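Local atomic coordinates of oxaloacetate acetyl hydrolase (PDB entry 3LYE), a protein that belongs to the phosphoenolpyruvate phosphomutase family of TIM-barrel enzymes and assembles from four chains. Residues Y50-G62 with I68-M80. Numbering follows the deposited sequence.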
loop_
_atom_site.group_PDB
_atom_site.type_symbol
_atom_site.label_atom_id
_atom_site.label_comp_id
_atom_site.label_asym_id
_atom_site.label_seq_id
_atom_site.Cartn_x
_atom_site.Cartn_y
_atom_site.Cartn_z
ATOM N N TYR A 50 19.393 9.505 -6.629
ATOM C CA TYR A 50 18.382 10.515 -6.388
ATOM C C TYR A 50 17.022 9.949 -6.863
ATOM O O TYR A 50 16.879 9.524 -8.027
ATOM C CB TYR A 50 18.664 11.809 -7.169
ATOM C CG TYR A 50 17.534 12.809 -7.218
ATOM C CD1 TYR A 50 17.091 13.328 -8.411
ATOM C CD2 TYR A 50 16.935 13.255 -6.060
ATOM C CE1 TYR A 50 16.079 14.219 -8.438
ATOM C CE2 TYR A 50 15.907 14.113 -6.090
ATOM C CZ TYR A 50 15.507 14.636 -7.279
ATOM O OH TYR A 50 14.518 15.560 -7.296
ATOM N N MET A 51 16.027 9.895 -5.996
ATOM C CA MET A 51 14.709 9.434 -6.390
ATOM C C MET A 51 13.868 10.637 -6.755
ATOM O O MET A 51 13.540 11.489 -5.923
ATOM C CB MET A 51 13.987 8.706 -5.286
ATOM C CG MET A 51 12.648 8.108 -5.747
ATOM S SD MET A 51 11.646 7.455 -4.406
ATOM C CE MET A 51 10.744 8.925 -3.908
ATOM N N THR A 52 13.455 10.669 -8.011
ATOM C CA THR A 52 12.668 11.765 -8.525
ATOM C C THR A 52 11.191 11.665 -8.228
ATOM O O THR A 52 10.609 10.596 -8.183
ATOM C CB THR A 52 12.852 11.907 -10.045
ATOM O OG1 THR A 52 12.095 10.885 -10.677
ATOM C CG2 THR A 52 14.277 11.792 -10.426
ATOM N N GLY A 53 10.560 12.817 -8.059
ATOM C CA GLY A 53 9.127 12.883 -7.820
ATOM C C GLY A 53 8.357 12.656 -9.124
ATOM O O GLY A 53 7.365 11.928 -9.159
ATOM N N ALA A 54 8.786 13.299 -10.207
ATOM C CA ALA A 54 8.113 13.139 -11.493
ATOM C C ALA A 54 8.200 11.695 -11.938
ATOM O O ALA A 54 7.260 11.171 -12.494
ATOM C CB ALA A 54 8.716 14.052 -12.555
ATOM N N GLY A 55 9.355 11.070 -11.729
ATOM C CA GLY A 55 9.547 9.693 -12.148
ATOM C C GLY A 55 8.710 8.754 -11.291
ATOM O O GLY A 55 8.112 7.799 -11.814
ATOM N N THR A 56 8.686 8.987 -9.986
ATOM C CA THR A 56 7.871 8.157 -9.123
ATOM C C THR A 56 6.403 8.245 -9.565
ATOM O O THR A 56 5.697 7.240 -9.665
ATOM C CB THR A 56 8.040 8.491 -7.666
ATOM O OG1 THR A 56 9.399 8.364 -7.217
ATOM C CG2 THR A 56 7.120 7.880 -6.853
ATOM N N THR A 57 5.954 9.461 -9.872
ATOM C CA THR A 57 4.581 9.663 -10.286
ATOM C C THR A 57 4.276 8.978 -11.619
ATOM O O THR A 57 3.249 8.304 -11.767
ATOM C CB THR A 57 4.240 11.160 -10.356
ATOM O OG1 THR A 57 4.524 11.770 -9.081
ATOM C CG2 THR A 57 2.778 11.357 -10.605
ATOM N N ALA A 58 5.166 9.160 -12.585
ATOM C CA ALA A 58 4.947 8.557 -13.877
ATOM C C ALA A 58 4.960 7.048 -13.811
ATOM O O ALA A 58 4.112 6.391 -14.445
ATOM C CB ALA A 58 6.020 9.025 -14.837
ATOM N N SER A 59 5.918 6.492 -13.087
ATOM C CA SER A 59 6.045 5.040 -13.034
ATOM C C SER A 59 5.073 4.324 -12.116
ATOM O O SER A 59 4.447 3.346 -12.529
ATOM C CB SER A 59 7.490 4.711 -12.696
ATOM O OG SER A 59 7.753 3.312 -12.667
ATOM N N ARG A 60 4.963 4.797 -10.884
ATOM C CA ARG A 60 4.052 4.157 -9.969
ATOM C C ARG A 60 2.612 4.486 -10.175
ATOM O O ARG A 60 1.736 3.657 -9.864
ATOM C CB ARG A 60 4.416 4.467 -8.524
ATOM C CG ARG A 60 5.623 3.770 -8.110
ATOM C CD ARG A 60 5.901 3.983 -6.621
ATOM N NE ARG A 60 4.829 3.518 -5.736
ATOM C CZ ARG A 60 4.835 2.353 -5.087
ATOM N NH1 ARG A 60 3.828 2.002 -4.288
ATOM N NH2 ARG A 60 5.851 1.529 -5.240
ATOM N N LEU A 61 2.329 5.672 -10.690
ATOM C CA LEU A 61 0.932 6.088 -10.877
ATOM C C LEU A 61 0.484 6.360 -12.296
ATOM O O LEU A 61 -0.702 6.466 -12.552
ATOM C CB LEU A 61 0.663 7.341 -10.025
ATOM C CG LEU A 61 0.945 7.198 -8.525
ATOM C CD1 LEU A 61 0.690 8.511 -7.788
ATOM C CD2 LEU A 61 0.118 6.081 -7.949
ATOM N N GLY A 62 1.426 6.438 -13.215
ATOM C CA GLY A 62 1.075 6.730 -14.587
ATOM C C GLY A 62 0.433 8.099 -14.772
ATOM O O GLY A 62 -0.376 8.297 -15.689
ATOM N N ILE A 68 0.197 14.714 -7.475
ATOM C CA ILE A 68 -0.666 13.526 -7.481
ATOM C C ILE A 68 -0.045 12.507 -6.523
ATOM O O ILE A 68 -0.764 11.842 -5.753
ATOM C CB ILE A 68 -0.925 13.030 -8.898
ATOM C CG1 ILE A 68 -1.777 14.080 -9.644
ATOM C CG2 ILE A 68 -1.608 11.692 -8.858
ATOM C CD1 ILE A 68 -1.864 13.890 -11.126
ATOM N N ALA A 69 1.260 12.305 -6.587
ATOM C CA ALA A 69 1.903 11.416 -5.630
ATOM C C ALA A 69 1.858 12.128 -4.261
ATOM O O ALA A 69 2.146 13.331 -4.175
ATOM C CB ALA A 69 3.321 11.138 -6.023
ATOM N N GLN A 70 1.521 11.381 -3.218
ATOM C CA GLN A 70 1.469 11.921 -1.856
ATOM C C GLN A 70 2.481 11.164 -1.003
ATOM O O GLN A 70 3.317 10.394 -1.531
ATOM C CB GLN A 70 0.049 11.902 -1.293
ATOM C CG GLN A 70 -0.915 12.648 -2.218
ATOM C CD GLN A 70 -2.254 12.951 -1.627
ATOM O OE1 GLN A 70 -2.728 14.087 -1.640
ATOM N NE2 GLN A 70 -2.906 11.957 -1.196
ATOM N N LEU A 71 2.443 11.358 0.299
ATOM C CA LEU A 71 3.426 10.711 1.153
ATOM C C LEU A 71 3.524 9.211 0.981
ATOM O O LEU A 71 4.625 8.681 0.876
ATOM C CB LEU A 71 3.212 11.050 2.633
ATOM C CG LEU A 71 4.155 10.328 3.602
ATOM C CD1 LEU A 71 5.584 10.644 3.285
ATOM C CD2 LEU A 71 3.796 10.711 5.026
ATOM N N HIS A 72 2.402 8.511 0.923
ATOM C CA HIS A 72 2.466 7.084 0.805
ATOM C C HIS A 72 3.247 6.632 -0.412
ATOM O O HIS A 72 4.074 5.719 -0.329
ATOM C CB HIS A 72 1.038 6.466 0.771
ATOM C CG HIS A 72 1.009 5.035 0.310
ATOM N ND1 HIS A 72 0.848 4.678 -1.013
ATOM C CD2 HIS A 72 1.159 3.878 0.994
ATOM C CE1 HIS A 72 0.886 3.361 -1.117
ATOM N NE2 HIS A 72 1.064 2.852 0.089
ATOM N N ASP A 73 2.960 7.231 -1.557
ATOM C CA ASP A 73 3.645 6.862 -2.786
ATOM C C ASP A 73 5.137 7.109 -2.762
ATOM O O ASP A 73 5.955 6.317 -3.217
ATOM C CB ASP A 73 3.039 7.639 -3.953
ATOM C CG ASP A 73 1.531 7.546 -3.981
ATOM O OD1 ASP A 73 1.042 6.477 -4.352
ATOM O OD2 ASP A 73 0.854 8.565 -3.698
ATOM N N MET A 74 5.467 8.279 -2.252
ATOM C CA MET A 74 6.869 8.675 -2.163
ATOM C C MET A 74 7.659 7.859 -1.176
ATOM O O MET A 74 8.751 7.397 -1.491
ATOM C CB MET A 74 6.950 10.179 -1.874
ATOM C CG MET A 74 6.369 11.034 -2.985
ATOM S SD MET A 74 7.226 10.967 -4.566
ATOM C CE MET A 74 8.708 11.878 -4.120
ATOM N N ARG A 75 7.102 7.643 -0.001
ATOM C CA ARG A 75 7.803 6.853 0.979
ATOM C C ARG A 75 7.919 5.415 0.490
ATOM O O ARG A 75 8.954 4.794 0.657
ATOM C CB ARG A 75 7.085 6.882 2.329
ATOM C CG ARG A 75 7.858 6.124 3.390
ATOM C CD ARG A 75 7.069 5.378 4.393
ATOM N NE ARG A 75 7.974 4.598 5.248
ATOM C CZ ARG A 75 7.585 3.752 6.194
ATOM N NH1 ARG A 75 8.465 3.045 6.918
ATOM N NH2 ARG A 75 6.295 3.613 6.427
ATOM N N ASP A 76 6.862 4.869 -0.098
ATOM C CA ASP A 76 6.974 3.491 -0.550
ATOM C C ASP A 76 8.057 3.314 -1.585
ATOM O O ASP A 76 8.812 2.341 -1.546
ATOM C CB ASP A 76 5.643 2.986 -1.087
ATOM C CG ASP A 76 4.689 2.587 0.032
ATOM O OD1 ASP A 76 3.581 2.124 -0.294
ATOM O OD2 ASP A 76 5.056 2.741 1.223
ATOM N N ASN A 77 8.160 4.232 -2.542
ATOM C CA ASN A 77 9.187 4.092 -3.564
ATOM C C ASN A 77 10.571 4.303 -2.974
ATOM O O ASN A 77 11.505 3.600 -3.330
ATOM C CB ASN A 77 8.905 5.046 -4.718
ATOM C CG ASN A 77 9.389 4.530 -6.057
ATOM O OD1 ASN A 77 9.351 3.333 -6.329
ATOM N ND2 ASN A 77 9.792 5.436 -6.912
ATOM N N ALA A 78 10.714 5.256 -2.073
ATOM C CA ALA A 78 12.009 5.524 -1.473
ATOM C C ALA A 78 12.462 4.395 -0.568
ATOM O O ALA A 78 13.617 4.058 -0.551
ATOM C CB ALA A 78 11.987 6.862 -0.724
ATOM N N ASP A 79 11.547 3.825 0.186
ATOM C CA ASP A 79 11.835 2.718 1.093
ATOM C C ASP A 79 12.335 1.531 0.238
ATOM O O ASP A 79 13.305 0.847 0.558
ATOM C CB ASP A 79 10.546 2.394 1.840
ATOM C CG ASP A 79 10.654 1.195 2.671
ATOM O OD1 ASP A 79 10.247 0.098 2.237
ATOM O OD2 ASP A 79 11.175 1.318 3.746
ATOM N N MET A 80 11.665 1.301 -0.882
ATOM C CA MET A 80 12.068 0.237 -1.763
ATOM C C MET A 80 13.475 0.488 -2.326
ATOM O O MET A 80 14.361 -0.370 -2.247
ATOM C CB MET A 80 11.048 0.058 -2.906
ATOM C CG MET A 80 11.378 -1.067 -3.871
ATOM S SD MET A 80 12.465 -0.580 -5.270
ATOM C CE MET A 80 11.400 0.552 -6.181
HETATM O O HOH W 1 2.885 13.983 -8.403
HETATM O O HOH W 2 2.267 4.332 -5.095
#
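One beta-alpha unit of the TIM barrel meets the next helix here: strand 49-51 runs into helix 53-61, and helix 71-80 packs against both, the two helix axes 10.3 Å apart and crossing at 96°. N77 and T56 supply the direct polar link. N77 ND2 donates to T56 OG1 over 3.0 Å, the hydroxyl lying close to the amide plane, and a second bond to Y33 O occupies the same nitrogen. T56 OG1 stands beside its own backbone N (chi1 -58°), which lets it donate in turn to T52 O at the start of its helix. At the end of the strand, M51 lays its thioether against helix 71-80: SD lies 3.3 Å from A78 N, and the methyl meets the M74 methyl, CE to CE, at 3.6 Å. The M74 chain, bent at chi2 and chi3, carries that methyl back to G53 CA. R60 and N77 run alongside one another, pointing opposite ways, with R60 CD 3.5 Å from N77 OD1, while D76 CB lies over one guanidinium face. Water 2 bridges R60 NE to D73 OD1, and D73 OD2 accepts from Q70 N at 2.9 Å, nearly straight. At the C-terminal end of helix 53-61, L61 CD1 rests on A69 CA, and water 1 joins T57 OG1 to A69 N. Beside the M51-M74 pair, hydroxyl-to-carbonyl and water-mediated bonds thus tie T56, T57, R60 NE and D73; R60 forms no salt bridge with D73 or D76, whose carboxylates probably offset through space the like charge of R60 of a second subunit.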